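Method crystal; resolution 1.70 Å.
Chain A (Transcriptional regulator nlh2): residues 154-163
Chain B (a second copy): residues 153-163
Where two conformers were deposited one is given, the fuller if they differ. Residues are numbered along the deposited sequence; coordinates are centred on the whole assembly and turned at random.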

ATOM      1  N   ASN A 154      -4.869  -4.073  -0.625  1.00 21.27           N
ATOM      2  CA  ASN A 154      -3.790  -4.473  -1.519  1.00 22.78           C
ATOM      3  C   ASN A 154      -2.667  -5.254  -0.815  1.00 23.65           C
ATOM      4  O   ASN A 154      -2.157  -6.251  -1.350  1.00 22.74           O
ATOM      5  N   LEU A 155      -2.278  -4.801   0.376  1.00 22.18           N
ATOM      6  CA  LEU A 155      -1.302  -5.540   1.166  1.00 23.97           C
ATOM      7  C   LEU A 155      -1.841  -6.928   1.439  1.00 21.74           C
ATOM      8  O   LEU A 155      -1.103  -7.922   1.404  1.00 22.12           O
ATOM      9  N   LEU A 156      -3.131  -7.011   1.728  1.00 23.44           N
ATOM     10  CA  LEU A 156      -3.733  -8.312   1.982  1.00 23.04           C
ATOM     11  C   LEU A 156      -3.752  -9.178   0.704  1.00 22.11           C
ATOM     12  O   LEU A 156      -3.600 -10.398   0.768  1.00 25.03           O
ATOM     13  N   GLY A 157      -3.948  -8.553  -0.453  1.00 20.85           N
ATOM     14  CA  GLY A 157      -3.888  -9.278  -1.716  1.00 23.63           C
ATOM     15  C   GLY A 157      -2.527  -9.945  -1.887  1.00 23.84           C
ATOM     16  O   GLY A 157      -2.424 -11.099  -2.271  1.00 24.05           O
ATOM     17  N   MET A 158      -1.460  -9.210  -1.584  1.00 23.96           N
ATOM     18  CA  MET A 158      -0.104  -9.748  -1.647  0.78 23.60           C
ATOM     19  C   MET A 158       0.014 -10.929  -0.689  1.00 24.29           C
ATOM     20  O   MET A 158       0.588 -11.959  -1.018  1.00 26.37           O
ATOM     21  N   PHE A 159      -0.545 -10.757   0.508  1.00 23.22           N
ATOM     22  CA  PHE A 159      -0.487 -11.795   1.536  1.00 23.67           C
ATOM     23  C   PHE A 159      -1.214 -13.067   1.084  1.00 25.56           C
ATOM     24  O   PHE A 159      -0.728 -14.185   1.314  1.00 25.33           O
ATOM     25  N   PHE A 160      -2.380 -12.904   0.466  1.00 25.34           N
ATOM     26  CA  PHE A 160      -3.121 -14.060  -0.050  1.00 28.71           C
ATOM     27  C   PHE A 160      -2.285 -14.841  -1.083  1.00 30.56           C
ATOM     28  O   PHE A 160      -2.296 -16.087  -1.113  1.00 30.39           O
ATOM     29  N   LYS A 161      -1.567 -14.112  -1.931  1.00 28.64           N
ATOM     30  CA  LYS A 161      -0.667 -14.726  -2.910  1.00 30.86           C
ATOM     31  C   LYS A 161       0.489 -15.438  -2.194  1.00 32.12           C
ATOM     32  O   LYS A 161       0.851 -16.570  -2.536  1.00 32.86           O
ATOM     33  N   LEU A 162       1.047 -14.774  -1.185  1.00 32.98           N
ATOM     34  CA  LEU A 162       2.146 -15.327  -0.408  0.57 33.28           C
ATOM     35  C   LEU A 162       1.777 -16.685   0.186  1.00 33.76           C
ATOM     36  O   LEU A 162       2.579 -17.622   0.175  1.00 35.86           O
ATOM     37  N   ARG A 163       0.561 -16.776   0.702  1.00 31.12           N
ATOM     38  CA  ARG A 163       0.126 -17.961   1.430  1.00 35.12           C
ATOM     39  C   ARG A 163      -0.702 -18.913   0.571  1.00 39.75           C
ATOM     40  O   ARG A 163      -1.316 -19.847   1.086  1.00 41.67           O
TER
ATOM     41  N   GLY B 153       6.903   0.967  -1.711  1.00 20.90           N
ATOM     42  CA  GLY B 153       8.024   0.297  -1.056  1.00 22.06           C
ATOM     43  C   GLY B 153       7.578  -0.921  -0.271  1.00 22.28           C
ATOM     44  O   GLY B 153       8.241  -1.985  -0.268  1.00 22.98           O
ATOM     45  N   ASN B 154       6.444  -0.772   0.416  1.00 22.89           N
ATOM     46  CA  ASN B 154       5.891  -1.855   1.208  1.00 23.69           C
ATOM     47  C   ASN B 154       5.373  -2.996   0.340  1.00 23.78           C
ATOM     48  O   ASN B 154       5.596  -4.169   0.650  1.00 24.08           O
ATOM     49  N   LEU B 155       4.705  -2.672  -0.758  1.00 22.23           N
ATOM     50  CA  LEU B 155       4.272  -3.717  -1.686  1.00 21.26           C
ATOM     51  C   LEU B 155       5.481  -4.473  -2.222  1.00 22.21           C
ATOM     52  O   LEU B 155       5.433  -5.689  -2.392  1.00 24.32           O
ATOM     53  N   LEU B 156       6.566  -3.753  -2.504  1.00 21.91           N
ATOM     54  CA  LEU B 156       7.788  -4.399  -2.978  1.00 23.92           C
ATOM     55  C   LEU B 156       8.394  -5.308  -1.884  1.00 24.19           C
ATOM     56  O   LEU B 156       8.930  -6.369  -2.175  1.00 24.08           O
ATOM     57  N   GLY B 157       8.316  -4.884  -0.631  1.00 22.97           N
ATOM     58  CA  GLY B 157       8.748  -5.733   0.474  1.00 22.89           C
ATOM     59  C   GLY B 157       7.982  -7.046   0.496  1.00 23.83           C
ATOM     60  O   GLY B 157       8.562  -8.121   0.647  1.00 26.17           O
ATOM     61  N   MET B 158       6.672  -6.982   0.309  1.00 24.09           N
ATOM     62  CA  MET B 158       5.913  -8.210   0.267  0.56 24.38           C
ATOM     63  C   MET B 158       6.297  -9.054  -0.942  1.00 24.88           C
ATOM     64  O   MET B 158       6.345 -10.290  -0.843  1.00 26.23           O
ATOM     65  N   PHE B 159       6.618  -8.407  -2.059  1.00 23.71           N
ATOM     66  CA  PHE B 159       7.047  -9.134  -3.255  1.00 24.60           C
ATOM     67  C   PHE B 159       8.400  -9.818  -3.030  1.00 25.87           C
ATOM     68  O   PHE B 159       8.616 -10.950  -3.473  1.00 25.45           O
ATOM     69  N   PHE B 160       9.305  -9.133  -2.338  1.00 27.94           N
ATOM     70  CA  PHE B 160      10.589  -9.716  -1.989  1.00 27.23           C
ATOM     71  C   PHE B 160      10.372 -10.967  -1.124  1.00 27.58           C
ATOM     72  O   PHE B 160      11.010 -11.974  -1.340  1.00 29.10           O
ATOM     73  N   LYS B 161       9.461 -10.904  -0.154  1.00 27.01           N
ATOM     74  CA  LYS B 161       9.129 -12.080   0.649  1.00 28.87           C
ATOM     75  C   LYS B 161       8.576 -13.202  -0.245  1.00 31.69           C
ATOM     76  O   LYS B 161       8.962 -14.362  -0.133  1.00 33.59           O
ATOM     77  N   LEU B 162       7.659 -12.844  -1.129  1.00 31.75           N
ATOM     78  CA  LEU B 162       7.020 -13.811  -2.011  1.00 33.86           C
ATOM     79  C   LEU B 162       8.033 -14.584  -2.855  1.00 35.87           C
ATOM     80  O   LEU B 162       7.908 -15.798  -3.051  1.00 36.60           O
ATOM     81  N   ARG B 163       9.039 -13.879  -3.355  1.00 33.01           N
ATOM     82  CA  ARG B 163       9.975 -14.484  -4.289  1.00 36.49           C
ATOM     83  C   ARG B 163      11.260 -14.981  -3.611  1.00 42.49           C
ATOM     84  O   ARG B 163      12.233 -15.347  -4.281  1.00 42.33           O
TER

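Parallel helices that pair in register must bring like residues face to face, and the two copies of the transcriptional regulator nlh2 illustrate how side chains resolve that meeting. The helix axes run 1° from parallel and approach to 9.9 Å, burying 586 Å² between the stretches without a single hydrogen bond across them; the contact is one of apolar shape.

Its centre is Met158, whose CA-to-CB bond points toward the partner in both copies. In the conformers given here, of two deposited for each, the methionines differ: Met158(A) is m, m, m and Met158(B) is m, t, p. Each thioether reaches the opposing backbone by its own path. CE of Met158(B) lies 3.4 Å from O of Leu155(A) and 3.7 Å from CB of Met158(A), while CE of Met158(A) comes within 3.6 Å of N of Phe159(B) and 4.0 Å of its CB. In these conformers the two methionines do not mirror each other, although the backbones stay in register, with CA of Met158(A) 6.5 Å from CA of Met158(B).

One turn earlier, Leu155 starts sideways, but its m, t rotamer carries the tip inward. CD2 of Leu155(A) meets CD2 of Leu155(B) at 3.8 Å and SD of Met158(B) at 3.7 Å, joining this layer to the methionines.

Towards the C-terminal end, Leu162 takes over. It too is sideways at CB; in the conformer given for Leu162(A), and in Leu162(B), the rotamer is t, p, which brings the end closer. CD1 of Leu162(A) packs 3.6 Å from CA of Leu162(B), and the two CD1 atoms are 4.1 Å apart. The aliphatic part of Lys161 flanks this pair: CD2 of Leu162(A) sits 3.7 Å from CG of Lys161(B), and CG of Lys161(A) lies 3.9 Å from CD2 of Leu162(B). Asn154 contributes little to the contact, and its side-chain amide nitrogen finds hydrogen-bonding partners elsewhere in the structure.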

ATOM      1  CB  ASN A 154      -3.231  -3.254  -2.225  1.00 23.33           C
ATOM      2  CG  ASN A 154      -4.116  -2.811  -3.392  1.00 28.26           C
ATOM      3  OD1 ASN A 154      -4.076  -3.406  -4.452  1.00 31.89           O
ATOM      4  ND2 ASN A 154      -4.923  -1.790  -3.184  1.00 29.01           N
ATOM      5  CB  LEU A 155      -1.004  -4.824   2.476  1.00 23.39           C
ATOM      6  CG  LEU A 155      -0.311  -3.468   2.375  1.00 24.93           C
ATOM      7  CD1 LEU A 155      -0.205  -2.845   3.752  1.00 25.50           C
ATOM      8  CD2 LEU A 155       1.056  -3.590   1.743  1.00 25.77           C
ATOM      9  CB  LEU A 156      -5.144  -8.140   2.558  1.00 21.33           C
ATOM     10  CG  LEU A 156      -5.161  -7.674   4.019  1.00 21.47           C
ATOM     11  CD1 LEU A 156      -6.542  -7.195   4.448  1.00 22.04           C
ATOM     12  CD2 LEU A 156      -4.691  -8.816   4.961  1.00 23.90           C
ATOM     13  CB  MET A 158       0.931  -8.689  -1.262  0.78 24.01           C
ATOM     14  CG  MET A 158       1.033  -7.488  -2.198  0.78 26.37           C
ATOM     15  SD  MET A 158       1.725  -7.855  -3.813  0.78 30.61           S
ATOM     16  CE  MET A 158       3.315  -8.553  -3.396  0.78 28.33           C
ATOM     17  CB  PHE A 159      -1.102 -11.300   2.835  1.00 24.20           C
ATOM     18  CG  PHE A 159      -0.939 -12.257   3.996  1.00 25.14           C
ATOM     19  CD1 PHE A 159       0.311 -12.537   4.502  1.00 23.18           C
ATOM     20  CD2 PHE A 159      -2.043 -12.867   4.571  1.00 25.35           C
ATOM     21  CE1 PHE A 159       0.460 -13.413   5.573  1.00 25.41           C
ATOM     22  CE2 PHE A 159      -1.911 -13.730   5.635  1.00 24.47           C
ATOM     23  CZ  PHE A 159      -0.656 -14.007   6.140  1.00 23.30           C
ATOM     24  CB  PHE A 160      -4.448 -13.634  -0.695  1.00 28.01           C
ATOM     25  CG  PHE A 160      -5.551 -13.291   0.290  1.00 25.06           C
ATOM     26  CD1 PHE A 160      -5.275 -12.853   1.579  1.00 27.02           C
ATOM     27  CD2 PHE A 160      -6.879 -13.398  -0.094  1.00 26.56           C
ATOM     28  CE1 PHE A 160      -6.304 -12.533   2.463  1.00 27.67           C
ATOM     29  CE2 PHE A 160      -7.911 -13.072   0.775  1.00 28.69           C
ATOM     30  CZ  PHE A 160      -7.629 -12.638   2.052  1.00 26.77           C
ATOM     31  CB  LYS A 161      -0.127 -13.648  -3.857  1.00 32.08           C
ATOM     32  CG  LYS A 161       0.844 -14.151  -4.933  1.00 33.50           C
ATOM     33  CD  LYS A 161       0.173 -15.051  -5.949  1.00 37.15           C
ATOM     34  CE  LYS A 161       1.181 -15.574  -6.967  1.00 41.09           C
ATOM     35  NZ  LYS A 161       0.532 -16.286  -8.083  1.00 44.16           N
ATOM     36  CB  LEU A 162       2.520 -14.357   0.706  0.57 36.15           C
ATOM     37  CG  LEU A 162       3.729 -14.704   1.565  0.57 40.87           C
ATOM     38  CD1 LEU A 162       4.949 -14.949   0.706  0.57 42.89           C
ATOM     39  CD2 LEU A 162       3.987 -13.581   2.550  0.57 42.13           C
ATOM     40  CB  ARG A 163      -0.650 -17.528   2.666  1.00 29.86           C
ATOM     41  CG  ARG A 163       0.184 -16.654   3.601  1.00 29.23           C
ATOM     42  CD  ARG A 163       1.426 -17.407   4.104  1.00 32.56           C
ATOM     43  NE  ARG A 163       2.150 -16.653   5.111  1.00 32.23           N
ATOM     44  CZ  ARG A 163       1.920 -16.719   6.418  1.00 30.36           C
ATOM     45  NH1 ARG A 163       0.982 -17.524   6.909  1.00 29.25           N
ATOM     46  NH2 ARG A 163       2.634 -15.968   7.235  1.00 31.09           N
TER
ATOM     47  CB  ASN B 154       4.809  -1.324   2.135  1.00 23.88           C
ATOM     48  CG  ASN B 154       5.390  -0.695   3.392  1.00 28.25           C
ATOM     49  OD1 ASN B 154       5.892  -1.395   4.268  1.00 31.99           O
ATOM     50  ND2 ASN B 154       5.326   0.612   3.482  1.00 29.71           N
ATOM     51  CB  LEU B 155       3.471  -3.111  -2.849  1.00 22.19           C
ATOM     52  CG  LEU B 155       2.104  -2.510  -2.468  1.00 24.36           C
ATOM     53  CD1 LEU B 155       1.538  -1.721  -3.628  1.00 27.40           C
ATOM     54  CD2 LEU B 155       1.113  -3.586  -2.056  1.00 26.78           C
ATOM     55  CB  LEU B 156       8.796  -3.358  -3.452  1.00 21.75           C
ATOM     56  CG  LEU B 156       8.436  -2.681  -4.781  1.00 24.12           C
ATOM     57  CD1 LEU B 156       9.340  -1.456  -5.038  1.00 27.81           C
ATOM     58  CD2 LEU B 156       8.521  -3.662  -5.948  1.00 24.50           C
ATOM     59  CB  MET B 158       4.435  -7.903   0.306  0.56 25.55           C
ATOM     60  CG  MET B 158       4.075  -7.121   1.552  0.56 25.14           C
ATOM     61  SD  MET B 158       2.325  -7.055   1.785  0.56 26.65           S
ATOM     62  CE  MET B 158       2.027  -8.750   2.297  0.56 24.71           C
ATOM     63  CB  PHE B 159       7.123  -8.179  -4.436  1.00 23.91           C
ATOM     64  CG  PHE B 159       7.438  -8.850  -5.753  1.00 23.98           C
ATOM     65  CD1 PHE B 159       6.529  -9.709  -6.347  1.00 24.92           C
ATOM     66  CD2 PHE B 159       8.638  -8.599  -6.401  1.00 24.59           C
ATOM     67  CE1 PHE B 159       6.808 -10.307  -7.574  1.00 27.05           C
ATOM     68  CE2 PHE B 159       8.929  -9.189  -7.624  1.00 25.99           C
ATOM     69  CZ  PHE B 159       8.012 -10.049  -8.207  1.00 26.37           C
ATOM     70  CB  PHE B 160      11.467  -8.711  -1.244  1.00 27.57           C
ATOM     71  CG  PHE B 160      12.128  -7.680  -2.131  1.00 26.50           C
ATOM     72  CD1 PHE B 160      11.552  -7.270  -3.323  1.00 27.02           C
ATOM     73  CD2 PHE B 160      13.329  -7.101  -1.745  1.00 30.64           C
ATOM     74  CE1 PHE B 160      12.171  -6.309  -4.122  1.00 28.17           C
ATOM     75  CE2 PHE B 160      13.952  -6.147  -2.538  1.00 32.16           C
ATOM     76  CZ  PHE B 160      13.367  -5.742  -3.721  1.00 29.16           C
ATOM     77  CB  LYS B 161       8.102 -11.712   1.717  1.00 28.26           C
ATOM     78  CG  LYS B 161       7.649 -12.878   2.584  1.00 33.94           C
ATOM     79  CD  LYS B 161       8.739 -13.355   3.507  1.00 38.40           C
ATOM     80  CE  LYS B 161       8.237 -14.471   4.395  1.00 41.95           C
ATOM     81  NZ  LYS B 161       9.296 -14.980   5.295  1.00 44.71           N
ATOM     82  CB  LEU B 162       6.064 -13.072  -2.934  1.00 33.75           C
ATOM     83  CG  LEU B 162       5.318 -13.881  -3.979  1.00 40.49           C
ATOM     84  CD1 LEU B 162       4.362 -14.877  -3.320  1.00 42.03           C
ATOM     85  CD2 LEU B 162       4.577 -12.914  -4.872  1.00 40.24           C
ATOM     86  CB  ARG B 163      10.266 -13.492  -5.398  1.00 33.40           C
ATOM     87  CG  ARG B 163       8.996 -13.117  -6.181  1.00 32.90           C
ATOM     88  CD  ARG B 163       8.391 -14.345  -6.902  1.00 33.10           C
ATOM     89  NE  ARG B 163       7.279 -13.996  -7.791  1.00 32.90           N
ATOM     90  CZ  ARG B 163       7.416 -13.605  -9.058  1.00 31.43           C
ATOM     91  NH1 ARG B 163       8.618 -13.515  -9.610  1.00 33.23           N
ATOM     92  NH2 ARG B 163       6.344 -13.300  -9.775  1.00 29.38           N
TER